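Local coordinates for protein bifunctional endo-1,4-beta-xylanase A (Neocallimastix patriciarum, PDB 2VG9) that probably hydrolyses internal beta-1,4-xylosidic bonds of xylan, as a family 11 glycoside hydrolase with a beta-jelly-roll fold, at residues Tyr77-Tyr81 against Lys166-Gly170; Glu111-Ile115 against His177-Trp181; Ile132-Tyr137 against His171-His177. One frame throughout, in Å; residues are numbered along the deposited sequence.

Contact 1 (Tyr77-Tyr81 against Lys166-Gly170)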
ATOM      1  N   TYR A  77      -4.130   3.237  12.370  1.00  8.07           N
ATOM      2  CA  TYR A  77      -5.165   2.431  11.736  1.00  8.08           C
ATOM      3  C   TYR A  77      -5.698   1.374  12.717  1.00  8.92           C
ATOM      4  O   TYR A  77      -5.009   0.965  13.663  1.00  8.37           O
ATOM      5  CB  TYR A  77      -4.627   1.791  10.424  1.00  8.97           C
ATOM      6  CG  TYR A  77      -3.670   0.622  10.655  1.00  8.35           C
ATOM      7  CD1 TYR A  77      -4.089  -0.703  10.439  1.00  8.81           C
ATOM      8  CD2 TYR A  77      -2.365   0.848  11.098  1.00  8.67           C
ATOM      9  CE1 TYR A  77      -3.198  -1.808  10.685  1.00  9.44           C
ATOM     10  CE2 TYR A  77      -1.468  -0.222  11.346  1.00  8.10           C
ATOM     11  CZ  TYR A  77      -1.902  -1.539  11.143  1.00  8.83           C
ATOM     12  OH  TYR A  77      -1.025  -2.531  11.389  1.00  6.62           O
ATOM     13  N   ALA A  78      -6.949   0.969  12.519  1.00  8.99           N
ATOM     14  CA  ALA A  78      -7.492  -0.247  13.160  1.00  9.25           C
ATOM     15  C   ALA A  78      -8.413  -0.924  12.141  1.00  9.32           C
ATOM     16  O   ALA A  78      -9.265  -0.251  11.538  1.00  8.84           O
ATOM     17  CB  ALA A  78      -8.263   0.082  14.462  1.00  8.83           C
ATOM     18  N   ALA A  79      -8.219  -2.236  11.973  1.00  8.77           N
ATOM     19  CA  ALA A  79      -8.903  -3.058  10.972  1.00  9.57           C
ATOM     20  C   ALA A  79      -9.158  -4.488  11.474  1.00 10.11           C
ATOM     21  O   ALA A  79      -8.471  -4.974  12.363  1.00 10.90           O
ATOM     22  CB  ALA A  79      -8.086  -3.121   9.670  1.00  8.56           C
ATOM     23  N   THR A  80     -10.154  -5.142  10.881  1.00 11.56           N
ATOM     24  CA  THR A  80     -10.221  -6.605  10.847  1.00 13.00           C
ATOM     25  C   THR A  80      -9.913  -6.969   9.395  1.00 13.50           C
ATOM     26  O   THR A  80     -10.266  -6.240   8.472  1.00 14.29           O
ATOM     27  CB  THR A  80     -11.600  -7.170  11.293  1.00 13.18           C
ATOM     28  OG1 THR A  80     -12.621  -6.554  10.524  1.00 16.39           O
ATOM     29  CG2 THR A  80     -11.872  -6.849  12.759  1.00 13.56           C
ATOM     30  N   TYR A  81      -9.161  -8.038   9.209  1.00 13.45           N
ATOM     31  CA  TYR A  81      -8.673  -8.418   7.897  1.00 14.34           C
ATOM     32  C   TYR A  81      -8.555  -9.939   7.905  1.00 15.07           C
ATOM     33  O   TYR A  81      -7.994 -10.510   8.834  1.00 13.88           O
ATOM     34  CB  TYR A  81      -7.336  -7.719   7.622  1.00 13.71           C
ATOM     35  CG  TYR A  81      -6.414  -8.399   6.657  1.00 14.64           C
ATOM     36  CD1 TYR A  81      -6.779  -8.625   5.325  1.00 15.00           C
ATOM     37  CD2 TYR A  81      -5.143  -8.784   7.064  1.00 12.62           C
ATOM     38  CE1 TYR A  81      -5.879  -9.235   4.428  1.00 11.50           C
ATOM     39  CE2 TYR A  81      -4.250  -9.390   6.185  1.00  9.72           C
ATOM     40  CZ  TYR A  81      -4.624  -9.625   4.888  1.00 12.44           C
ATOM     41  OH  TYR A  81      -3.724 -10.227   4.056  1.00 13.16           O
ATOM     42  N   LYS A 166       2.830  -9.981  12.677  1.00 10.80           N
ATOM     43  CA  LYS A 166       1.640  -9.489  11.994  1.00 10.68           C
ATOM     44  C   LYS A 166       0.654  -8.804  12.939  1.00  9.91           C
ATOM     45  O   LYS A 166       0.399  -9.276  14.057  1.00  9.72           O
ATOM     46  CB  LYS A 166       0.920 -10.642  11.319  1.00  9.59           C
ATOM     47  CG  LYS A 166       1.617 -11.198  10.104  1.00 11.17           C
ATOM     48  CD  LYS A 166       0.981 -12.552   9.758  1.00 13.82           C
ATOM     49  CE  LYS A 166       1.699 -13.220   8.572  1.00 12.78           C
ATOM     50  NZ  LYS A 166       0.907 -14.394   8.079  1.00 13.35           N
ATOM     51  N   ARG A 167       0.041  -7.720  12.478  1.00  8.44           N
ATOM     52  CA  ARG A 167      -1.001  -7.109  13.262  1.00  8.14           C
ATOM     53  C   ARG A 167      -2.009  -6.405  12.353  1.00  8.37           C
ATOM     54  O   ARG A 167      -1.756  -6.253  11.156  1.00  7.31           O
ATOM     55  CB  ARG A 167      -0.374  -6.139  14.259  1.00  8.46           C
ATOM     56  CG  ARG A 167       0.276  -4.949  13.600  1.00  7.77           C
ATOM     57  CD  ARG A 167       0.749  -3.928  14.624  1.00  9.77           C
ATOM     58  NE  ARG A 167       1.342  -2.772  13.930  1.00 10.98           N
ATOM     59  CZ  ARG A 167       1.691  -1.634  14.528  1.00 11.07           C
ATOM     60  NH1 ARG A 167       1.554  -1.506  15.856  1.00  9.05           N
ATOM     61  NH2 ARG A 167       2.214  -0.644  13.802  1.00 10.52           N
ATOM     62  N   THR A 168      -3.142  -5.984  12.910  1.00  9.20           N
ATOM     63  CA  THR A 168      -4.169  -5.289  12.103  1.00  9.35           C
ATOM     64  C   THR A 168      -4.619  -3.997  12.752  1.00  9.28           C
ATOM     65  O   THR A 168      -5.653  -3.438  12.371  1.00 10.34           O
ATOM     66  CB  THR A 168      -5.406  -6.165  11.826  1.00  9.93           C
ATOM     67  OG1 THR A 168      -6.052  -6.466  13.055  1.00 15.12           O
ATOM     68  CG2 THR A 168      -5.055  -7.480  11.110  1.00 10.44           C
ATOM     69  N   SER A 169      -3.831  -3.494  13.708  1.00 10.10           N
ATOM     70  CA  SER A 169      -4.031  -2.121  14.213  1.00 10.07           C
ATOM     71  C   SER A 169      -2.766  -1.559  14.835  1.00  9.96           C
ATOM     72  O   SER A 169      -1.913  -2.318  15.329  1.00  9.21           O
ATOM     73  CB  SER A 169      -5.193  -2.051  15.231  1.00  9.59           C
ATOM     74  OG  SER A 169      -4.861  -2.764  16.393  1.00 12.62           O
ATOM     75  N   GLY A 170      -2.650  -0.237  14.833  1.00  8.20           N
ATOM     76  CA  GLY A 170      -1.568   0.378  15.555  1.00  8.57           C
ATOM     77  C   GLY A 170      -1.081   1.669  14.944  1.00  8.21           C
ATOM     78  O   GLY A 170      -1.697   2.180  14.030  1.00  9.18           O
TER
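In the beta-jelly roll of this family 11 xylanase, segment 166-170 brings the chain into the edge strand 169-173, which pairs antiparallel with strand 73-86; over the touching parts the two directions differ by 159°. Y77 and G170 form a hydrogen-bonded pair, with Y77 N donating to G170 O at 3.1 Å and G170 N to Y77 O at 2.9 Å. The phenol of Y77 folds back across the partner strand: S169 CA makes a CH-pi contact over its face, 3.9 Å from the ring centroid, and G170 N lies over the same ring. Its hydroxyl is hydrogen-bonded to E116, which also forms a salt bridge with R167. At G170 a CB would run into R167 NH1 and the carbonyl oxygen of S169, so the backbone angles and the packing both depend on the missing side chain. A78 and S169 follow as a non-hydrogen-bonded pair, their CA atoms 4.1 Å apart and their CB atoms 3.8 Å apart on one face; the polar backbone of A78 turns instead to T210 and L211 of strand 203-216, on the other flank of strand 73-86. A79 N then donates to T168 O at 2.9 Å, a bond bent to 136° that carries the pairing just beyond the bridged residues. Y81, whose hydroxyl bonds to S91, contributes the last apolar touch, with Y81 CB 4.2 Å from T168 CG2.

Contact 2 (Glu111-Ile115 against His177-Trp181)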
ATOM      1  N   GLU A 111       7.691   2.396  -5.898  1.00 12.15           N
ATOM      2  CA  GLU A 111       6.426   1.986  -5.271  1.00 11.76           C
ATOM      3  C   GLU A 111       6.843   1.330  -3.948  1.00 11.13           C
ATOM      4  O   GLU A 111       7.710   0.452  -3.931  1.00 11.74           O
ATOM      5  CB  GLU A 111       5.707   0.982  -6.168  1.00 12.30           C
ATOM      6  CG  GLU A 111       4.350   0.474  -5.689  1.00 12.09           C
ATOM      7  CD  GLU A 111       3.738  -0.476  -6.712  1.00 13.39           C
ATOM      8  OE1 GLU A 111       2.524  -0.382  -6.972  1.00 16.52           O
ATOM      9  OE2 GLU A 111       4.486  -1.315  -7.281  1.00 14.39           O
ATOM     10  N   TYR A 112       6.279   1.783  -2.833  1.00  9.41           N
ATOM     11  CA  TYR A 112       6.731   1.326  -1.514  1.00  9.33           C
ATOM     12  C   TYR A 112       5.569   0.660  -0.737  1.00  9.04           C
ATOM     13  O   TYR A 112       4.380   0.960  -0.973  1.00  7.78           O
ATOM     14  CB  TYR A 112       7.370   2.488  -0.721  1.00  7.97           C
ATOM     15  CG  TYR A 112       6.376   3.530  -0.215  1.00  8.21           C
ATOM     16  CD1 TYR A 112       5.588   3.265   0.926  1.00  8.15           C
ATOM     17  CD2 TYR A 112       6.214   4.769  -0.868  1.00  6.87           C
ATOM     18  CE1 TYR A 112       4.664   4.188   1.417  1.00  7.08           C
ATOM     19  CE2 TYR A 112       5.281   5.764  -0.357  1.00  6.93           C
ATOM     20  CZ  TYR A 112       4.512   5.433   0.786  1.00  9.32           C
ATOM     21  OH  TYR A 112       3.600   6.297   1.345  1.00  6.34           O
ATOM     22  N   TYR A 113       5.933  -0.279   0.136  1.00  9.62           N
ATOM     23  CA  TYR A 113       5.005  -1.082   0.918  1.00  9.86           C
ATOM     24  C   TYR A 113       5.527  -1.165   2.346  1.00 10.04           C
ATOM     25  O   TYR A 113       6.694  -1.524   2.590  1.00 10.21           O
ATOM     26  CB  TYR A 113       4.928  -2.511   0.386  1.00 11.44           C
ATOM     27  CG  TYR A 113       4.465  -2.631  -1.024  1.00 11.95           C
ATOM     28  CD1 TYR A 113       3.143  -2.955  -1.330  1.00 12.15           C
ATOM     29  CD2 TYR A 113       5.368  -2.465  -2.069  1.00 13.78           C
ATOM     30  CE1 TYR A 113       2.728  -3.059  -2.663  1.00 12.23           C
ATOM     31  CE2 TYR A 113       4.976  -2.559  -3.371  1.00 14.23           C
ATOM     32  CZ  TYR A 113       3.668  -2.859  -3.667  1.00 12.42           C
ATOM     33  OH  TYR A 113       3.344  -2.957  -5.000  1.00 15.30           O
ATOM     34  N   ILE A 114       4.672  -0.843   3.302  1.00  8.91           N
ATOM     35  CA  ILE A 114       5.005  -1.145   4.680  1.00  9.42           C
ATOM     36  C   ILE A 114       3.968  -2.173   5.106  1.00 10.61           C
ATOM     37  O   ILE A 114       2.810  -1.825   5.389  1.00  8.69           O
ATOM     38  CB  ILE A 114       4.975   0.108   5.593  1.00  9.66           C
ATOM     39  CG1 ILE A 114       6.010   1.146   5.108  1.00  8.77           C
ATOM     40  CG2 ILE A 114       5.268  -0.272   7.049  1.00  7.41           C
ATOM     41  CD1 ILE A 114       5.749   2.525   5.678  1.00 11.17           C
ATOM     42  N   ILE A 115       4.379  -3.446   5.105  1.00 10.43           N
ATOM     43  CA  ILE A 115       3.396  -4.526   5.206  1.00  9.58           C
ATOM     44  C   ILE A 115       3.214  -4.942   6.646  1.00  9.87           C
ATOM     45  O   ILE A 115       4.136  -5.470   7.272  1.00  8.76           O
ATOM     46  CB  ILE A 115       3.763  -5.741   4.315  1.00 10.32           C
ATOM     47  CG1 ILE A 115       4.056  -5.279   2.878  1.00 10.02           C
ATOM     48  CG2 ILE A 115       2.677  -6.818   4.383  1.00  8.04           C
ATOM     49  CD1 ILE A 115       4.433  -6.408   1.898  1.00 10.64           C
ATOM     50  N   HIS A 177      10.315   4.730   8.464  1.00 10.62           N
ATOM     51  CA  HIS A 177      10.543   3.783   7.374  1.00  9.20           C
ATOM     52  C   HIS A 177      11.267   4.479   6.244  1.00  9.37           C
ATOM     53  O   HIS A 177      12.257   3.952   5.743  1.00  7.34           O
ATOM     54  CB  HIS A 177       9.229   3.165   6.890  1.00  8.64           C
ATOM     55  CG  HIS A 177       8.637   2.195   7.874  1.00 11.53           C
ATOM     56  ND1 HIS A 177       7.796   2.587   8.900  1.00 13.21           N
ATOM     57  CD2 HIS A 177       8.813   0.865   8.024  1.00  5.59           C
ATOM     58  CE1 HIS A 177       7.457   1.529   9.620  1.00  7.79           C
ATOM     59  NE2 HIS A 177       8.068   0.479   9.115  1.00  9.38           N
ATOM     60  N   PHE A 178      10.817   5.681   5.864  1.00  9.12           N
ATOM     61  CA  PHE A 178      11.528   6.422   4.781  1.00  9.89           C
ATOM     62  C   PHE A 178      12.994   6.661   5.169  1.00 10.95           C
ATOM     63  O   PHE A 178      13.890   6.516   4.321  1.00 12.26           O
ATOM     64  CB  PHE A 178      10.853   7.765   4.429  1.00  9.83           C
ATOM     65  CG  PHE A 178       9.412   7.652   3.940  1.00  9.63           C
ATOM     66  CD1 PHE A 178       8.867   6.415   3.562  1.00  9.44           C
ATOM     67  CD2 PHE A 178       8.618   8.807   3.823  1.00  9.89           C
ATOM     68  CE1 PHE A 178       7.522   6.321   3.102  1.00  9.61           C
ATOM     69  CE2 PHE A 178       7.300   8.730   3.359  1.00  6.79           C
ATOM     70  CZ  PHE A 178       6.764   7.490   2.974  1.00  8.98           C
ATOM     71  N   LYS A 179      13.234   7.035   6.426  1.00 11.53           N
ATOM     72  CA  LYS A 179      14.602   7.317   6.935  1.00 13.44           C
ATOM     73  C   LYS A 179      15.487   6.079   6.880  1.00 12.64           C
ATOM     74  O   LYS A 179      16.634   6.146   6.418  1.00 13.17           O
ATOM     75  CB  LYS A 179      14.577   7.814   8.384  1.00 12.86           C
ATOM     76  CG  LYS A 179      14.288   9.297   8.559  1.00 16.59           C
ATOM     77  CD  LYS A 179      14.258   9.655  10.072  1.00 16.90           C
ATOM     78  CE  LYS A 179      13.175  10.710  10.379  1.00 23.79           C
ATOM     79  NZ  LYS A 179      13.527  11.596  11.560  1.00 27.22           N
ATOM     80  N   GLU A 180      14.940   4.950   7.336  1.00 12.35           N
ATOM     81  CA  GLU A 180      15.615   3.650   7.232  1.00 12.58           C
ATOM     82  C   GLU A 180      15.975   3.270   5.822  1.00 12.97           C
ATOM     83  O   GLU A 180      17.081   2.753   5.606  1.00 13.50           O
ATOM     84  CB  GLU A 180      14.817   2.518   7.910  1.00 12.38           C
ATOM     85  CG  GLU A 180      14.811   2.616   9.455  1.00 15.43           C
ATOM     86  CD  GLU A 180      16.167   2.299  10.127  1.00 21.15           C
ATOM     87  OE1 GLU A 180      17.137   1.899   9.457  1.00 20.60           O
ATOM     88  OE2 GLU A 180      16.266   2.446  11.358  1.00 26.19           O
ATOM     89  N   TRP A 181      15.068   3.488   4.854  1.00 11.50           N
ATOM     90  CA  TRP A 181      15.400   3.198   3.453  1.00 12.10           C
ATOM     91  C   TRP A 181      16.494   4.134   2.917  1.00 13.36           C
ATOM     92  O   TRP A 181      17.433   3.708   2.205  1.00 13.76           O
ATOM     93  CB  TRP A 181      14.149   3.251   2.578  1.00 11.50           C
ATOM     94  CG  TRP A 181      13.024   2.299   2.996  1.00 11.78           C
ATOM     95  CD1 TRP A 181      13.123   1.116   3.709  1.00 12.64           C
ATOM     96  CD2 TRP A 181      11.624   2.476   2.716  1.00 10.08           C
ATOM     97  NE1 TRP A 181      11.859   0.569   3.889  1.00 13.09           N
ATOM     98  CE2 TRP A 181      10.934   1.385   3.282  1.00 10.14           C
ATOM     99  CE3 TRP A 181      10.890   3.469   2.050  1.00  9.03           C
ATOM    100  CZ2 TRP A 181       9.544   1.261   3.203  1.00 10.68           C
ATOM    101  CZ3 TRP A 181       9.520   3.336   1.964  1.00 10.28           C
ATOM    102  CH2 TRP A 181       8.859   2.256   2.555  1.00 11.62           C
TER
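I114, W181 and Y112 lose the most surface where helix 174-182 packs on strand 110-115; the axes of segments 111-115 and 177-181 cross at 119° and come within 11.0 Å. I114 points toward the helix and meets two rings: its CG2 sits over the imidazole of H177, a CH-pi contact 3.8 Å from the centroid, and I114 CG1 lies 4.0 Å from W181 CH2. One helical turn after H177, the indole of W181 reaches back to the strand, where W181 CZ3 comes to 3.5 Å from Y112 CB. Y112 completes an aromatic cluster with W181 and F178; the edge of F178 meets the face of Y112 in a T-shaped pair, centroids 5.2 Å apart and planes at 75°. The hydroxyl of Y112 bonds to E193 O in strand 190-200, and W181 NE1 weakly to S161 OG in strand 153-163. With I114 and Y112 on the strand facing three rings on the helix, segments 111-115 and 177-181 hold to each other by shape and dispersion rather than by directed polar bonds.

Contact 3 (Ile132-Tyr137 against His171-His177)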
ATOM      1  N   ILE A 132      11.541  -0.252  14.246  1.00  9.40           N
ATOM      2  CA  ILE A 132      10.739   0.953  14.019  1.00  9.14           C
ATOM      3  C   ILE A 132       9.465   0.817  14.880  1.00 10.05           C
ATOM      4  O   ILE A 132       8.866  -0.247  14.923  1.00  9.05           O
ATOM      5  CB  ILE A 132      10.371   1.188  12.494  1.00  8.75           C
ATOM      6  CG1 ILE A 132      11.645   1.441  11.660  1.00  9.33           C
ATOM      7  CG2 ILE A 132       9.417   2.365  12.343  1.00  6.53           C
ATOM      8  CD1 ILE A 132      11.532   1.209  10.126  1.00  8.90           C
ATOM      9  N   ASP A 133       9.070   1.886  15.570  1.00  9.99           N
ATOM     10  CA  ASP A 133       7.907   1.818  16.463  1.00 10.79           C
ATOM     11  C   ASP A 133       7.994   0.640  17.459  1.00 11.53           C
ATOM     12  O   ASP A 133       6.985   0.022  17.812  1.00 11.36           O
ATOM     13  CB  ASP A 133       6.583   1.783  15.652  1.00 10.33           C
ATOM     14  CG  ASP A 133       6.379   3.038  14.819  1.00 10.65           C
ATOM     15  OD1 ASP A 133       6.562   4.149  15.366  1.00  9.25           O
ATOM     16  OD2 ASP A 133       6.066   2.924  13.615  1.00  9.89           O
ATOM     17  N   GLY A 134       9.224   0.318  17.881  1.00 11.71           N
ATOM     18  CA  GLY A 134       9.480  -0.710  18.861  1.00 10.67           C
ATOM     19  C   GLY A 134       9.338  -2.122  18.322  1.00 11.13           C
ATOM     20  O   GLY A 134       9.287  -3.090  19.100  1.00  9.71           O
ATOM     21  N   ALA A 135       9.237  -2.239  16.994  1.00 10.40           N
ATOM     22  CA  ALA A 135       8.960  -3.515  16.359  1.00 10.30           C
ATOM     23  C   ALA A 135       9.971  -3.812  15.262  1.00 10.51           C
ATOM     24  O   ALA A 135      10.552  -2.885  14.660  1.00  9.73           O
ATOM     25  CB  ALA A 135       7.539  -3.522  15.774  1.00 10.19           C
ATOM     26  N   GLN A 136      10.136  -5.105  14.981  1.00 11.69           N
ATOM     27  CA  GLN A 136      11.047  -5.588  13.958  1.00 12.39           C
ATOM     28  C   GLN A 136      10.408  -5.603  12.563  1.00 11.75           C
ATOM     29  O   GLN A 136       9.279  -6.114  12.387  1.00 11.34           O
ATOM     30  CB  GLN A 136      11.561  -6.996  14.312  1.00 12.87           C
ATOM     31  CG  GLN A 136      12.394  -7.049  15.610  1.00 16.89           C
ATOM     32  CD  GLN A 136      13.527  -5.968  15.660  1.00 19.44           C
ATOM     33  OE1 GLN A 136      13.442  -4.976  16.407  1.00 20.63           O
ATOM     34  NE2 GLN A 136      14.561  -6.160  14.839  1.00 17.55           N
ATOM     35  N   TYR A 137      11.124  -4.996  11.603  1.00 10.91           N
ATOM     36  CA  TYR A 137      10.718  -4.989  10.204  1.00 10.94           C
ATOM     37  C   TYR A 137      11.959  -5.397   9.432  1.00 10.73           C
ATOM     38  O   TYR A 137      13.075  -5.026   9.800  1.00 10.93           O
ATOM     39  CB  TYR A 137      10.301  -3.590   9.726  1.00  9.79           C
ATOM     40  CG  TYR A 137       8.945  -3.118  10.213  1.00 10.17           C
ATOM     41  CD1 TYR A 137       7.817  -3.191   9.380  1.00  2.95           C
ATOM     42  CD2 TYR A 137       8.781  -2.610  11.508  1.00  7.78           C
ATOM     43  CE1 TYR A 137       6.576  -2.721   9.828  1.00  4.39           C
ATOM     44  CE2 TYR A 137       7.514  -2.181  11.966  1.00  5.22           C
ATOM     45  CZ  TYR A 137       6.437  -2.241  11.137  1.00  7.17           C
ATOM     46  OH  TYR A 137       5.181  -1.811  11.576  1.00  9.53           O
ATOM     47  N   HIS A 171       0.021   2.188  15.480  1.00  8.26           N
ATOM     48  CA  HIS A 171       0.647   3.406  14.986  1.00  8.09           C
ATOM     49  C   HIS A 171       1.848   3.074  14.104  1.00  7.81           C
ATOM     50  O   HIS A 171       2.647   2.206  14.458  1.00  8.19           O
ATOM     51  CB  HIS A 171       1.154   4.231  16.156  1.00  8.85           C
ATOM     52  CG  HIS A 171       1.920   5.436  15.716  1.00  7.98           C
ATOM     53  ND1 HIS A 171       3.293   5.430  15.573  1.00 13.10           N
ATOM     54  CD2 HIS A 171       1.496   6.650  15.292  1.00  3.45           C
ATOM     55  CE1 HIS A 171       3.686   6.613  15.126  1.00  9.23           C
ATOM     56  NE2 HIS A 171       2.617   7.362  14.938  1.00 11.24           N
ATOM     57  N   ILE A 172       1.949   3.735  12.953  1.00  7.61           N
ATOM     58  CA  ILE A 172       3.137   3.632  12.104  1.00  7.51           C
ATOM     59  C   ILE A 172       3.742   5.025  11.901  1.00  7.12           C
ATOM     60  O   ILE A 172       3.077   5.953  11.415  1.00  6.63           O
ATOM     61  CB  ILE A 172       2.811   3.004  10.716  1.00  8.66           C
ATOM     62  CG1 ILE A 172       2.168   1.594  10.893  1.00  7.46           C
ATOM     63  CG2 ILE A 172       4.069   3.040   9.751  1.00  7.03           C
ATOM     64  CD1 ILE A 172       1.539   1.043   9.644  1.00  4.93           C
ATOM     65  N   THR A 173       5.008   5.153  12.286  1.00  7.32           N
ATOM     66  CA  THR A 173       5.799   6.322  11.944  1.00  7.72           C
ATOM     67  C   THR A 173       6.367   6.132  10.542  1.00  8.66           C
ATOM     68  O   THR A 173       7.530   5.725  10.353  1.00  8.84           O
ATOM     69  CB  THR A 173       6.904   6.611  12.980  1.00  7.50           C
ATOM     70  OG1 THR A 173       6.365   6.433  14.301  1.00  7.77           O
ATOM     71  CG2 THR A 173       7.485   8.046  12.782  1.00  3.92           C
ATOM     72  N   VAL A 174       5.521   6.443   9.563  1.00 10.01           N
ATOM     73  CA  VAL A 174       5.831   6.283   8.154  1.00  9.67           C
ATOM     74  C   VAL A 174       7.178   6.976   7.816  1.00 10.66           C
ATOM     75  O   VAL A 174       8.012   6.413   7.092  1.00 10.68           O
ATOM     76  CB  VAL A 174       4.669   6.845   7.279  1.00 11.06           C
ATOM     77  CG1 VAL A 174       5.041   6.861   5.806  1.00  9.95           C
ATOM     78  CG2 VAL A 174       3.358   6.003   7.500  1.00  9.19           C
ATOM     79  N   SER A 175       7.414   8.165   8.379  1.00 10.05           N
ATOM     80  CA  SER A 175       8.666   8.891   8.112  1.00 10.19           C
ATOM     81  C   SER A 175       9.925   8.143   8.595  1.00  9.81           C
ATOM     82  O   SER A 175      11.003   8.363   8.052  1.00  9.86           O
ATOM     83  CB  SER A 175       8.608  10.311   8.736  1.00 10.27           C
ATOM     84  OG  SER A 175       8.072  10.291  10.061  1.00  9.69           O
ATOM     85  N   ASP A 176       9.793   7.279   9.612  1.00 10.46           N
ATOM     86  CA  ASP A 176      10.913   6.458  10.130  1.00 10.88           C
ATOM     87  C   ASP A 176      11.307   5.322   9.141  1.00 11.05           C
ATOM     88  O   ASP A 176      12.480   5.004   8.999  1.00 12.01           O
ATOM     89  CB  ASP A 176      10.573   5.855  11.506  1.00 11.27           C
ATOM     90  CG  ASP A 176      10.843   6.799  12.657  1.00 12.55           C
ATOM     91  OD1 ASP A 176      11.218   7.973  12.398  1.00 12.96           O
ATOM     92  OD2 ASP A 176      10.661   6.351  13.823  1.00 11.15           O
ATOM     93  N   HIS A 177      10.315   4.730   8.464  1.00 10.62           N
ATOM     94  CA  HIS A 177      10.543   3.783   7.374  1.00  9.20           C
ATOM     95  C   HIS A 177      11.267   4.479   6.244  1.00  9.37           C
ATOM     96  O   HIS A 177      12.257   3.952   5.743  1.00  7.34           O
ATOM     97  CB  HIS A 177       9.229   3.165   6.890  1.00  8.64           C
ATOM     98  CG  HIS A 177       8.637   2.195   7.874  1.00 11.53           C
ATOM     99  ND1 HIS A 177       7.796   2.587   8.900  1.00 13.21           N
ATOM    100  CD2 HIS A 177       8.813   0.865   8.024  1.00  5.59           C
ATOM    101  CE1 HIS A 177       7.457   1.529   9.620  1.00  7.79           C
ATOM    102  NE2 HIS A 177       8.068   0.479   9.115  1.00  9.38           N
TER
HETATM  103  O   HOH W   1      10.547   4.377  15.348  1.00 15.23           O
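The carboxylate of D133 takes two bonds from a single residue across the interface. D133 OD2 accepts the backbone N of T173 at 2.8 Å in a nearly linear bond of 171°, while D133 OD1 accepts T173 OG1 at 2.5 Å, a short distance that is less sure because the hydroxyl is crowded in the model. The backbone N of D133 donates a hydrogen bond to a water 2.9 Å away, and that water donates in turn to D176 OD2 at 2.5 Å, tying the turn to the first helical turn. I132 to A135 form a type I' turn, in which I132 N bonds to A135 O at 2.8 Å and A135 N to I132 O at 2.9 Å; this is the tight end of the hairpin between strands 128-132 and 135-145. It rests where strand 169-173, the edge of the other sheet of the jelly roll, passes into helix 174-182. T173 makes that change of course as the centre of an inverse gamma turn, with V174 N weakly bonded to I172 O at 3.1 Å. T173 O is used twice, by D176 N at 2.8 Å and weakly by H177 ND1 at 3.5 Å. Beside these polar groups, I132 CD1 packs over the H177 imidazole, 3.7 Å from its centroid, and the edge of the same ring meets the face of Y137 in a T-shaped pair with planes at 83°. The hydroxyl of Y137 is satisfied by E116 and R163.

Overall arrangement
The three contacts follow one run of chain, 166-181, as it passes from loop to edge strand to helix. Contacts 1 and 3 share strand 169-173, their centres 14 Å apart, and meet where I172 CD1 touches Y77 CE2 at 3.7 Å; E116 joins them further, binding Y77 and R167 of contact 1 and Y137 of contact 3. Contacts 2 and 3, with centres 9 Å apart, share H177 and touch where E180 CG lies 3.6 Å from I132 CD1 and I114 CG2 3.9 Å from Y137 CE1. Contacts 1 and 2 do not touch, their nearest atoms being about 7 Å apart. A bound cadmium ion lies about 10 Å from the side chain of Y81 in contact 1.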